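Local coordinates for protein prolyl-tRNA synthetase (Giardia lamblia ATCC 50803, PDB 3IAL) that binds prolyl-adenylate and probably catalyses the ATP-dependent attachment of L-proline to tRNA(Pro), releasing AMP and diphosphate, at residues F15-T20 / A25-A30. Numbering follows the deposited sequence.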
loop_
_atom_site.group_PDB
_atom_site.type_symbol
_atom_site.label_atom_id
_atom_site.label_comp_id
_atom_site.label_asym_id
_atom_site.label_seq_id
_atom_site.Cartn_x
_atom_site.Cartn_y
_atom_site.Cartn_z
ATOM N N PHE B 15 -25.667 -17.232 -9.131
ATOM C CA PHE B 15 -24.584 -18.159 -8.784
ATOM C C PHE B 15 -25.049 -19.297 -7.874
ATOM O O PHE B 15 -25.478 -19.072 -6.741
ATOM C CB PHE B 15 -23.419 -17.410 -8.107
ATOM C CG PHE B 15 -22.176 -18.248 -7.938
ATOM C CD1 PHE B 15 -21.103 -18.095 -8.801
ATOM C CD2 PHE B 15 -22.088 -19.202 -6.928
ATOM C CE1 PHE B 15 -19.959 -18.864 -8.662
ATOM C CE2 PHE B 15 -20.951 -19.978 -6.780
ATOM C CZ PHE B 15 -19.876 -19.806 -7.653
ATOM N N SER B 16 -24.925 -20.520 -8.370
ATOM C CA SER B 16 -25.266 -21.704 -7.598
ATOM C C SER B 16 -24.599 -22.929 -8.220
ATOM O O SER B 16 -25.143 -23.543 -9.143
ATOM C CB SER B 16 -26.784 -21.890 -7.547
ATOM O OG SER B 16 -27.118 -22.915 -6.635
ATOM N N LEU B 17 -23.419 -23.270 -7.711
ATOM C CA LEU B 17 -22.582 -24.311 -8.306
ATOM C C LEU B 17 -21.742 -24.988 -7.239
ATOM O O LEU B 17 -20.904 -24.348 -6.615
ATOM C CB LEU B 17 -21.666 -23.695 -9.367
ATOM C CG LEU B 17 -20.791 -24.652 -10.188
ATOM C CD1 LEU B 17 -21.640 -25.770 -10.831
ATOM C CD2 LEU B 17 -20.006 -23.872 -11.254
ATOM N N THR B 18 -21.976 -26.280 -7.027
ATOM C CA THR B 18 -21.235 -27.046 -6.033
ATOM C C THR B 18 -19.781 -27.089 -6.483
ATOM O O THR B 18 -19.498 -27.289 -7.665
ATOM C CB THR B 18 -21.808 -28.480 -5.862
ATOM O OG1 THR B 18 -23.206 -28.401 -5.566
ATOM C CG2 THR B 18 -21.101 -29.230 -4.735
ATOM N N LYS B 19 -18.869 -26.859 -5.544
ATOM C CA LYS B 19 -17.455 -26.696 -5.857
ATOM C C LYS B 19 -16.740 -28.027 -5.689
ATOM O O LYS B 19 -16.492 -28.467 -4.556
ATOM C CB LYS B 19 -16.829 -25.635 -4.946
ATOM C CG LYS B 19 -15.359 -25.359 -5.220
ATOM C CD LYS B 19 -14.669 -24.695 -4.036
ATOM C CE LYS B 19 -14.429 -25.675 -2.879
ATOM N NZ LYS B 19 -13.929 -24.968 -1.679
ATOM N N THR B 20 -16.407 -28.651 -6.821
ATOM C CA THR B 20 -15.729 -29.949 -6.841
ATOM C C THR B 20 -14.532 -29.940 -7.792
ATOM O O THR B 20 -14.258 -28.939 -8.462
ATOM C CB THR B 20 -16.680 -31.059 -7.314
ATOM O OG1 THR B 20 -16.996 -30.847 -8.697
ATOM C CG2 THR B 20 -17.956 -31.071 -6.490
ATOM N N ALA B 25 -12.737 -25.041 -11.944
ATOM C CA ALA B 25 -12.315 -24.073 -12.966
ATOM C C ALA B 25 -13.461 -23.138 -13.371
ATOM O O ALA B 25 -13.277 -21.928 -13.464
ATOM C CB ALA B 25 -11.762 -24.803 -14.199
ATOM N N ASP B 26 -14.643 -23.702 -13.588
ATOM C CA ASP B 26 -15.843 -22.899 -13.887
ATOM C C ASP B 26 -16.357 -22.120 -12.674
ATOM O O ASP B 26 -16.819 -20.991 -12.811
ATOM C CB ASP B 26 -16.957 -23.785 -14.427
ATOM C CG ASP B 26 -16.623 -24.367 -15.779
ATOM O OD1 ASP B 26 -15.786 -23.774 -16.488
ATOM O OD2 ASP B 26 -17.197 -25.411 -16.128
ATOM N N TRP B 27 -16.283 -22.739 -11.501
ATOM C CA TRP B 27 -16.682 -22.102 -10.250
ATOM C C TRP B 27 -15.853 -20.850 -10.018
ATOM O O TRP B 27 -16.390 -19.778 -9.705
ATOM C CB TRP B 27 -16.509 -23.095 -9.102
ATOM C CG TRP B 27 -16.909 -22.584 -7.781
ATOM C CD1 TRP B 27 -18.124 -22.732 -7.172
ATOM C CD2 TRP B 27 -16.087 -21.857 -6.874
ATOM N NE1 TRP B 27 -18.106 -22.131 -5.932
ATOM C CE2 TRP B 27 -16.871 -21.576 -5.731
ATOM C CE3 TRP B 27 -14.762 -21.417 -6.909
ATOM C CZ2 TRP B 27 -16.369 -20.881 -4.642
ATOM C CZ3 TRP B 27 -14.265 -20.713 -5.817
ATOM C CH2 TRP B 27 -15.067 -20.445 -4.711
ATOM N N PHE B 28 -14.543 -20.988 -10.189
ATOM C CA PHE B 28 -13.605 -19.884 -9.964
ATOM C C PHE B 28 -13.886 -18.696 -10.877
ATOM O O PHE B 28 -14.017 -17.568 -10.401
ATOM C CB PHE B 28 -12.163 -20.360 -10.161
ATOM C CG PHE B 28 -11.129 -19.340 -9.788
ATOM C CD1 PHE B 28 -10.650 -19.267 -8.489
ATOM C CD2 PHE B 28 -10.629 -18.452 -10.741
ATOM C CE1 PHE B 28 -9.674 -18.334 -8.135
ATOM C CE2 PHE B 28 -9.665 -17.508 -10.396
ATOM C CZ PHE B 28 -9.185 -17.451 -9.088
ATOM N N ASP B 29 -13.982 -18.950 -12.182
ATOM C CA ASP B 29 -14.273 -17.888 -13.149
ATOM C C ASP B 29 -15.589 -17.178 -12.858
ATOM O O ASP B 29 -15.650 -15.945 -12.901
ATOM C CB ASP B 29 -14.304 -18.433 -14.580
ATOM C CG ASP B 29 -12.927 -18.804 -15.099
ATOM O OD1 ASP B 29 -11.906 -18.301 -14.568
ATOM O OD2 ASP B 29 -12.874 -19.615 -16.044
ATOM N N ALA B 30 -16.636 -17.946 -12.553
ATOM C CA ALA B 30 -17.945 -17.367 -12.272
ATOM C C ALA B 30 -17.933 -16.547 -10.959
ATOM O O ALA B 30 -18.455 -15.431 -10.914
ATOM C CB ALA B 30 -19.020 -18.457 -12.225
#
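F15 turns the edge of its ring onto one face of the W27 indole: the phenyl and five-membered ring centroids lie 5.1 Å apart with their planes at 78°, an offset edge-to-face pair. The leading atom is CZ of F15, 3.4 Å from CD1 of W27. One turn of helix further on, CB of A30 packs against CE1 of F15 at 3.7 Å, while W27 O lies in the plane of the phenyl ring at its edge. The carbonyl O of L17 comes to 3.3 Å from CD1 of W27, at the indole edge, and its CD2 methyl rests 3.9 Å from CA of W27. K19 covers the indole face opposite F15. Its CB sits 3.9 Å from the centroid of the five-membered ring and 12° off the normal, a CH-pi contact, and CG follows over the indole centre. With chi3 bent to 74°, the chain carries NZ away to the carbonyl oxygens of S283 and G286, 5.8 Å from the centroid of the W27 six-membered ring, at most a weak cation-pi attraction. The N-H of W27 is bonded to D287 O, which would limit rotation of the sandwiched ring, and L17 makes backbone hydrogen bonds with S288. Helix 24-34 thus turns back along the extended N-terminal segment preceding it, one tryptophan clamped between an aromatic edge and an aliphatic lysine stem, beside the end of helix 276-285 and the following loop of the class II synthetase core.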